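Local coordinates for putative endonuclease/exonuclease/phosphatase family protein (PDB 3MPR) that probably acts as a metal-dependent nuclease of the endonuclease/exonuclease/phosphatase family, perhaps with endonuclease and 3'-5' RNA exonuclease activity, at residues R15-S20 and F53-K58; N180-H185 and T223-D228. All coordinates share one frame; numbering follows the deposited sequence.

Contact 1 (R15-S20 and F53-K58); sequences RNANGS and FLHQLK
Gln56 reaches out of the first turn of helix 54-63 and lays its carboxamide against the backbone of Arg15, Asn16 and Ala17. CD is anti to CA (chi2 -180°) and the chain runs extended beyond CG, which carries CD to 3.3 Å from Ala17 N and 3.5 Å from Ala17 CB. Ala17 directs its methyl toward the helix, where CB also lies 3.9 Å from Gln56 CG and meets the imidazole of His55 obliquely. That ring stays beside the glutamine chain, with Gln56 CG 3.7 Å above its plane and offset toward the rim. Phe53 and Asn16 run side by side in the same direction, their ring and amide planes 74° apart. Asn16 CB comes obliquely to 3.7 Å from Phe53 CE2, whereas Ala17 O meets the ring at its edge, 3.8 Å from the same CE2. An alanine in place of Gln56 would probably leave the Ala17 methyl to His55 and Trp28 and open a gap between loop and helix. On the loop side, Asn18 ND2 donates to Asn16 O (3.0 Å), while its OD1 caps helix 19-24 at Asp21 N. Asn16 N bonds to Glu51, which binds magnesium in a structure of this protein, though no ion is bound to this chain here. Trp28 of helix 28-41 touches both Ala17 and Gln56, and Leu57 packs on Tyr69 of strand 67-70.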
ATOM      1  N   ARG A  15       5.219   0.972  18.635  1.00 10.48           N
ATOM      2  CA  ARG A  15       4.602   0.758  19.948  1.00 10.32           C
ATOM      3  C   ARG A  15       5.434  -0.152  20.864  1.00 12.70           C
ATOM      4  O   ARG A  15       5.688  -1.322  20.562  1.00 10.66           O
ATOM      5  CB  ARG A  15       3.173   0.228  19.803  1.00 13.68           C
ATOM      6  CG  ARG A  15       2.427   0.057  21.123  1.00 14.82           C
ATOM      7  CD  ARG A  15       2.370   1.382  21.878  1.00 18.57           C
ATOM      8  NE  ARG A  15       1.554   1.314  23.090  1.00 21.31           N
ATOM      9  CZ  ARG A  15       1.623   2.216  24.063  1.00 31.68           C
ATOM     10  NH1 ARG A  15       2.474   3.231  23.956  1.00 35.83           N
ATOM     11  NH2 ARG A  15       0.858   2.102  25.141  1.00 31.06           N
ATOM     12  N   ASN A  16       5.869   0.395  21.991  1.00 14.04           N
ATOM     13  CA  ASN A  16       6.700  -0.379  22.902  1.00 13.39           C
ATOM     14  C   ASN A  16       5.972  -1.642  23.367  1.00 15.55           C
ATOM     15  O   ASN A  16       4.757  -1.636  23.575  1.00 15.20           O
ATOM     16  CB  ASN A  16       7.128   0.473  24.096  1.00 10.64           C
ATOM     17  CG  ASN A  16       5.998   0.722  25.061  1.00 16.84           C
ATOM     18  OD1 ASN A  16       5.355   1.767  25.031  1.00 21.39           O
ATOM     19  ND2 ASN A  16       5.743  -0.249  25.925  1.00 11.78           N
ATOM     20  N   ALA A  17       6.723  -2.722  23.521  1.00 12.02           N
ATOM     21  CA  ALA A  17       6.146  -3.978  23.983  1.00 15.44           C
ATOM     22  C   ALA A  17       5.833  -3.900  25.473  1.00 20.56           C
ATOM     23  O   ALA A  17       6.719  -3.646  26.285  1.00 22.60           O
ATOM     24  CB  ALA A  17       7.074  -5.135  23.682  1.00 11.88           C
ATOM     25  N   ASN A  18       4.564  -4.099  25.821  1.00 18.35           N
ATOM     26  CA  ASN A  18       4.121  -4.061  27.219  1.00 24.81           C
ATOM     27  C   ASN A  18       2.947  -5.002  27.484  1.00 27.81           C
ATOM     28  O   ASN A  18       2.254  -5.424  26.554  1.00 16.47           O
ATOM     29  CB  ASN A  18       3.730  -2.638  27.635  1.00 22.88           C
ATOM     30  CG  ASN A  18       2.526  -2.118  26.874  1.00 24.57           C
ATOM     31  OD1 ASN A  18       1.377  -2.349  27.266  1.00 22.01           O
ATOM     32  ND2 ASN A  18       2.782  -1.411  25.767  1.00 21.34           N
ATOM     33  N   GLY A  19       2.717  -5.301  28.761  1.00 29.81           N
ATOM     34  CA  GLY A  19       1.688  -6.244  29.170  1.00 24.19           C
ATOM     35  C   GLY A  19       0.249  -5.796  28.981  1.00 22.86           C
ATOM     36  O   GLY A  19      -0.632  -6.629  28.769  1.00 27.06           O
ATOM     37  N   SER A  20      -0.001  -4.493  29.066  1.00 23.21           N
ATOM     38  CA  SER A  20      -1.344  -3.950  28.862  1.00 25.50           C
ATOM     39  C   SER A  20      -1.844  -4.155  27.434  1.00 23.98           C
ATOM     40  O   SER A  20      -2.999  -4.518  27.216  1.00 19.30           O
ATOM     41  CB  SER A  20      -1.385  -2.455  29.200  1.00 32.29           C
ATOM     42  OG  SER A  20      -1.164  -2.233  30.583  1.00 38.59           O
ATOM     43  N   PHE A  53      12.041  -1.298  22.313  1.00 10.97           N
ATOM     44  CA  PHE A  53      13.096  -1.738  23.203  1.00 11.89           C
ATOM     45  C   PHE A  53      14.036  -2.598  22.373  1.00 12.20           C
ATOM     46  O   PHE A  53      13.691  -3.014  21.273  1.00 13.80           O
ATOM     47  CB  PHE A  53      12.512  -2.524  24.382  1.00 10.51           C
ATOM     48  CG  PHE A  53      11.709  -1.687  25.327  1.00 19.85           C
ATOM     49  CD1 PHE A  53      12.323  -0.739  26.122  1.00 23.94           C
ATOM     50  CD2 PHE A  53      10.342  -1.870  25.444  1.00 26.31           C
ATOM     51  CE1 PHE A  53      11.589   0.032  27.001  1.00 30.01           C
ATOM     52  CE2 PHE A  53       9.601  -1.100  26.319  1.00 28.83           C
ATOM     53  CZ  PHE A  53      10.226  -0.148  27.099  1.00 30.71           C
ATOM     54  N   LEU A  54      15.232  -2.865  22.879  1.00  9.55           N
ATOM     55  CA  LEU A  54      16.197  -3.608  22.084  1.00 10.48           C
ATOM     56  C   LEU A  54      15.656  -4.964  21.627  1.00 11.97           C
ATOM     57  O   LEU A  54      15.922  -5.391  20.511  1.00 12.17           O
ATOM     58  CB  LEU A  54      17.515  -3.788  22.853  1.00 16.20           C
ATOM     59  CG  LEU A  54      18.611  -4.597  22.152  1.00 20.52           C
ATOM     60  CD1 LEU A  54      19.011  -3.960  20.829  1.00 19.70           C
ATOM     61  CD2 LEU A  54      19.832  -4.772  23.059  1.00 22.48           C
ATOM     62  N   HIS A  55      14.909  -5.657  22.481  1.00 12.77           N
ATOM     63  CA  HIS A  55      14.414  -6.967  22.079  1.00 13.67           C
ATOM     64  C   HIS A  55      13.489  -6.877  20.863  1.00 13.61           C
ATOM     65  O   HIS A  55      13.518  -7.745  19.992  1.00 10.75           O
ATOM     66  CB  HIS A  55      13.781  -7.744  23.242  1.00 18.15           C
ATOM     67  CG  HIS A  55      12.426  -7.258  23.659  1.00 14.64           C
ATOM     68  ND1 HIS A  55      12.245  -6.274  24.606  1.00 19.30           N
ATOM     69  CD2 HIS A  55      11.187  -7.672  23.309  1.00 13.72           C
ATOM     70  CE1 HIS A  55      10.953  -6.082  24.801  1.00 13.57           C
ATOM     71  NE2 HIS A  55      10.288  -6.919  24.025  1.00 18.24           N
ATOM     72  N   GLN A  56      12.699  -5.808  20.797  1.00 12.54           N
ATOM     73  CA  GLN A  56      11.831  -5.565  19.648  1.00  9.15           C
ATOM     74  C   GLN A  56      12.631  -5.272  18.374  1.00  6.98           C
ATOM     75  O   GLN A  56      12.235  -5.664  17.274  1.00 11.58           O
ATOM     76  CB  GLN A  56      10.911  -4.384  19.944  1.00 11.95           C
ATOM     77  CG  GLN A  56       9.921  -4.626  21.067  1.00  9.27           C
ATOM     78  CD  GLN A  56       9.048  -3.426  21.290  1.00 12.67           C
ATOM     79  OE1 GLN A  56       8.088  -3.199  20.551  1.00 15.93           O
ATOM     80  NE2 GLN A  56       9.387  -2.630  22.288  1.00  7.44           N
ATOM     81  N   LEU A  57      13.746  -4.558  18.515  1.00 10.47           N
ATOM     82  CA  LEU A  57      14.607  -4.282  17.365  1.00  6.85           C
ATOM     83  C   LEU A  57      15.174  -5.580  16.809  1.00 13.04           C
ATOM     84  O   LEU A  57      15.253  -5.765  15.592  1.00 10.18           O
ATOM     85  CB  LEU A  57      15.734  -3.318  17.751  1.00  8.32           C
ATOM     86  CG  LEU A  57      15.284  -1.908  18.161  1.00  8.25           C
ATOM     87  CD1 LEU A  57      16.486  -1.105  18.628  1.00  9.21           C
ATOM     88  CD2 LEU A  57      14.585  -1.200  16.985  1.00 11.39           C
ATOM     89  N   LYS A  58      15.575  -6.487  17.704  1.00 12.41           N
ATOM     90  CA  LYS A  58      16.143  -7.765  17.272  1.00  9.56           C
ATOM     91  C   LYS A  58      15.100  -8.623  16.552  1.00  8.60           C
ATOM     92  O   LYS A  58      15.399  -9.285  15.563  1.00 13.77           O
ATOM     93  CB  LYS A  58      16.739  -8.512  18.472  1.00  7.93           C
ATOM     94  CG  LYS A  58      18.080  -7.921  18.891  1.00 14.01           C
ATOM     95  CD  LYS A  58      18.599  -8.547  20.169  1.00 16.25           C
ATOM     96  CE  LYS A  58      19.937  -7.934  20.570  1.00 18.75           C
ATOM     97  NZ  LYS A  58      20.353  -8.486  21.896  1.00 29.26           N
TER

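Contact 2 (N180-H185 and T223-D228); sequences NVDQTH and TESRID
Gln183 meets the backbone of Glu224 and Arg226 with both ends of its carboxamide, which spans Ser225 from Glu224 O to Arg226 N. Its OE1 accepts from Arg226 N at 2.9 Å, in the carbonyl plane and on a lone pair, and its NE2 donates to Glu224 O, also at 2.9 Å, with a nearly straight N-H...O angle of 167°. This pair of bonds fixes the rotation of the amide. The bend at chi2 (-87°) brings CD over one face of the Arg226 guanidinium; the two planes are 34° apart, with Gln183 CD 3.5 Å from Arg226 NH1. Alongside, Ser225 OG donates to Asp182 OD2 (2.7 Å) on its anti lone pair. Asp182 CA makes a C-H...O contact with Arg226 O at 3.2 Å, and Ile227 CG2 packs 3.5 Å from Val181 C.

A second shell orients these groups. Asp182 OD1 accepts from Thr184 N (3.0 Å), an Asx turn, and from Thr184 OG1 (2.8 Å), so three bonds grip the carboxylate. Arg226 is held by a salt bridge to Asp199 and a cation-pi contact with Tyr201. Backbone bonds between Ile227 and Phe179 join the loops where the antiparallel strands 173-178 and 228-232 meet. Asn180 closes the Gly-Asp-Phe-Asn sequence and Asp228 touches His280, an arrangement consistent with the active-site end of the DNase I-like fold, where these motifs converge near the metal site.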
ATOM      1  N   ASN A 180       4.392  13.770  18.648  1.00 10.98           N
ATOM      2  CA  ASN A 180       3.481  13.789  19.802  1.00 13.45           C
ATOM      3  C   ASN A 180       2.316  14.766  19.702  1.00 13.90           C
ATOM      4  O   ASN A 180       1.219  14.448  20.144  1.00 16.49           O
ATOM      5  CB  ASN A 180       4.239  13.961  21.135  1.00 17.97           C
ATOM      6  CG  ASN A 180       4.252  12.675  21.965  1.00 26.59           C
ATOM      7  OD1 ASN A 180       5.262  12.322  22.596  1.00 26.34           O
ATOM      8  ND2 ASN A 180       3.130  11.964  21.962  1.00 16.90           N
ATOM      9  N   VAL A 181       2.538  15.938  19.106  1.00 13.08           N
ATOM     10  CA  VAL A 181       1.434  16.871  18.884  1.00 12.07           C
ATOM     11  C   VAL A 181       1.261  17.175  17.404  1.00 13.90           C
ATOM     12  O   VAL A 181       2.186  17.001  16.618  1.00 13.07           O
ATOM     13  CB  VAL A 181       1.645  18.199  19.616  1.00 13.55           C
ATOM     14  CG1 VAL A 181       1.793  17.966  21.120  1.00 16.28           C
ATOM     15  CG2 VAL A 181       2.859  18.935  19.028  1.00 16.84           C
ATOM     16  N   ASP A 182       0.079  17.655  17.035  1.00 13.07           N
ATOM     17  CA  ASP A 182      -0.273  17.775  15.623  1.00 10.70           C
ATOM     18  C   ASP A 182       0.168  19.075  14.952  1.00 12.38           C
ATOM     19  O   ASP A 182       0.863  19.910  15.552  1.00 12.70           O
ATOM     20  CB  ASP A 182      -1.772  17.502  15.405  1.00 10.81           C
ATOM     21  CG  ASP A 182      -2.660  18.679  15.802  1.00 14.03           C
ATOM     22  OD1 ASP A 182      -2.147  19.770  16.113  1.00 11.95           O
ATOM     23  OD2 ASP A 182      -3.887  18.512  15.778  1.00 14.58           O
ATOM     24  N   GLN A 183      -0.240  19.230  13.700  1.00  9.60           N
ATOM     25  CA  GLN A 183       0.262  20.300  12.844  1.00  9.92           C
ATOM     26  C   GLN A 183      -0.206  21.713  13.214  1.00  6.50           C
ATOM     27  O   GLN A 183       0.272  22.675  12.629  1.00 11.92           O
ATOM     28  CB  GLN A 183      -0.070  20.024  11.385  1.00  7.57           C
ATOM     29  CG  GLN A 183      -1.567  20.027  11.067  1.00  8.69           C
ATOM     30  CD  GLN A 183      -2.220  18.687  11.294  1.00 12.52           C
ATOM     31  OE1 GLN A 183      -1.692  17.839  12.016  1.00 11.32           O
ATOM     32  NE2 GLN A 183      -3.383  18.483  10.674  1.00 11.43           N
ATOM     33  N   THR A 184      -1.104  21.845  14.183  1.00 10.09           N
ATOM     34  CA  THR A 184      -1.489  23.189  14.646  1.00  9.77           C
ATOM     35  C   THR A 184      -0.462  23.806  15.603  1.00 14.71           C
ATOM     36  O   THR A 184      -0.526  25.007  15.901  1.00 12.69           O
ATOM     37  CB  THR A 184      -2.829  23.188  15.406  1.00 13.26           C
ATOM     38  OG1 THR A 184      -2.676  22.461  16.636  1.00  9.97           O
ATOM     39  CG2 THR A 184      -3.931  22.560  14.563  1.00 14.32           C
ATOM     40  N   HIS A 185       0.476  22.989  16.074  1.00 12.30           N
ATOM     41  CA  HIS A 185       1.350  23.363  17.198  1.00 12.41           C
ATOM     42  C   HIS A 185       2.623  24.122  16.837  1.00 15.12           C
ATOM     43  O   HIS A 185       3.138  24.013  15.734  1.00 12.36           O
ATOM     44  CB  HIS A 185       1.710  22.128  18.032  1.00  9.90           C
ATOM     45  CG  HIS A 185       0.541  21.545  18.761  1.00 15.18           C
ATOM     46  ND1 HIS A 185       0.390  21.643  20.128  1.00 19.66           N
ATOM     47  CD2 HIS A 185      -0.552  20.892  18.307  1.00 15.70           C
ATOM     48  CE1 HIS A 185      -0.744  21.066  20.484  1.00 18.36           C
ATOM     49  NE2 HIS A 185      -1.333  20.600  19.397  1.00 19.43           N
ATOM     50  N   THR A 223      -9.100  10.930  12.479  1.00 12.10           N
ATOM     51  CA  THR A 223      -8.670  12.282  12.841  1.00 12.23           C
ATOM     52  C   THR A 223      -7.966  12.929  11.667  1.00  9.51           C
ATOM     53  O   THR A 223      -7.420  12.231  10.797  1.00 10.84           O
ATOM     54  CB  THR A 223      -7.719  12.277  14.051  1.00 17.34           C
ATOM     55  OG1 THR A 223      -7.401  13.629  14.408  1.00 19.88           O
ATOM     56  CG2 THR A 223      -6.429  11.537  13.710  1.00 14.39           C
ATOM     57  N   GLU A 224      -7.997  14.263  11.617  1.00  7.26           N
ATOM     58  CA  GLU A 224      -7.164  14.995  10.673  1.00  9.48           C
ATOM     59  C   GLU A 224      -5.841  15.416  11.314  1.00  9.53           C
ATOM     60  O   GLU A 224      -5.014  16.062  10.670  1.00 12.94           O
ATOM     61  CB  GLU A 224      -7.900  16.222  10.122  1.00 20.44           C
ATOM     62  CG  GLU A 224      -9.070  15.869   9.212  1.00 30.50           C
ATOM     63  CD  GLU A 224      -9.713  17.094   8.582  1.00 40.84           C
ATOM     64  OE1 GLU A 224     -10.397  17.845   9.308  1.00 43.02           O
ATOM     65  OE2 GLU A 224      -9.530  17.307   7.361  1.00 43.39           O
ATOM     66  N   SER A 225      -5.642  15.072  12.580  1.00 11.26           N
ATOM     67  CA  SER A 225      -4.359  15.363  13.229  1.00 11.69           C
ATOM     68  C   SER A 225      -3.276  14.447  12.669  1.00 12.12           C
ATOM     69  O   SER A 225      -3.487  13.251  12.530  1.00 12.95           O
ATOM     70  CB  SER A 225      -4.446  15.148  14.746  1.00 18.80           C
ATOM     71  OG  SER A 225      -5.226  16.161  15.365  1.00 22.15           O
ATOM     72  N   ARG A 226      -2.118  15.016  12.356  1.00 11.73           N
ATOM     73  CA  ARG A 226      -0.945  14.237  11.992  1.00  9.50           C
ATOM     74  C   ARG A 226       0.107  14.508  13.071  1.00  9.78           C
ATOM     75  O   ARG A 226       0.471  15.666  13.323  1.00  9.99           O
ATOM     76  CB  ARG A 226      -0.430  14.655  10.607  1.00 14.23           C
ATOM     77  CG  ARG A 226      -1.536  14.733   9.528  1.00 13.08           C
ATOM     78  CD  ARG A 226      -0.978  15.032   8.139  1.00  9.10           C
ATOM     79  NE  ARG A 226      -0.128  16.216   8.107  1.00 12.83           N
ATOM     80  CZ  ARG A 226      -0.572  17.469   8.030  1.00 16.00           C
ATOM     81  NH1 ARG A 226      -1.872  17.722   7.962  1.00 18.06           N
ATOM     82  NH2 ARG A 226       0.292  18.471   8.001  1.00 10.60           N
ATOM     83  N   ILE A 227       0.561  13.459  13.754  1.00  6.26           N
ATOM     84  CA  ILE A 227       1.599  13.641  14.761  1.00  7.88           C
ATOM     85  C   ILE A 227       2.899  12.930  14.370  1.00 14.17           C
ATOM     86  O   ILE A 227       3.955  13.134  14.985  1.00 12.42           O
ATOM     87  CB  ILE A 227       1.118  13.229  16.170  1.00 13.24           C
ATOM     88  CG1 ILE A 227       0.862  11.723  16.260  1.00 13.16           C
ATOM     89  CG2 ILE A 227      -0.124  14.040  16.562  1.00 10.73           C
ATOM     90  CD1 ILE A 227       0.511  11.257  17.672  1.00 15.14           C
ATOM     91  N   ASP A 228       2.815  12.107  13.330  1.00  7.66           N
ATOM     92  CA  ASP A 228       3.992  11.475  12.761  1.00  8.63           C
ATOM     93  C   ASP A 228       4.234  12.161  11.432  1.00 11.66           C
ATOM     94  O   ASP A 228       3.335  12.215  10.599  1.00 12.61           O
ATOM     95  CB  ASP A 228       3.717   9.983  12.547  1.00 11.10           C
ATOM     96  CG  ASP A 228       3.301   9.293  13.830  1.00 11.96           C
ATOM     97  OD1 ASP A 228       2.083   9.097  14.057  1.00 12.38           O
ATOM     98  OD2 ASP A 228       4.202   8.987  14.634  1.00 12.01           O
TER

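Both contacts are surface contacts, with centres 24 Å apart and nearest atoms about 9 Å apart, so they do not touch. They hold different elements: contact 1 joins loops and helices that follow strands 5-13 and 46-50 of the seven-stranded sheet, whereas contact 2 joins two loops flanking strands 173-178 and 228-232 of the six-stranded one. Contact 2 buries more surface (360 against 206 Å²) and is stitched by side-chain hydrogen bonds; contact 1 rests chiefly on a methyl, a ring and a glutamine chain. Each lies near Glu51 of the magnesium site, empty in this chain: side chain to side chain, about 3 Å from Asn16 and about 7 Å from Asn180.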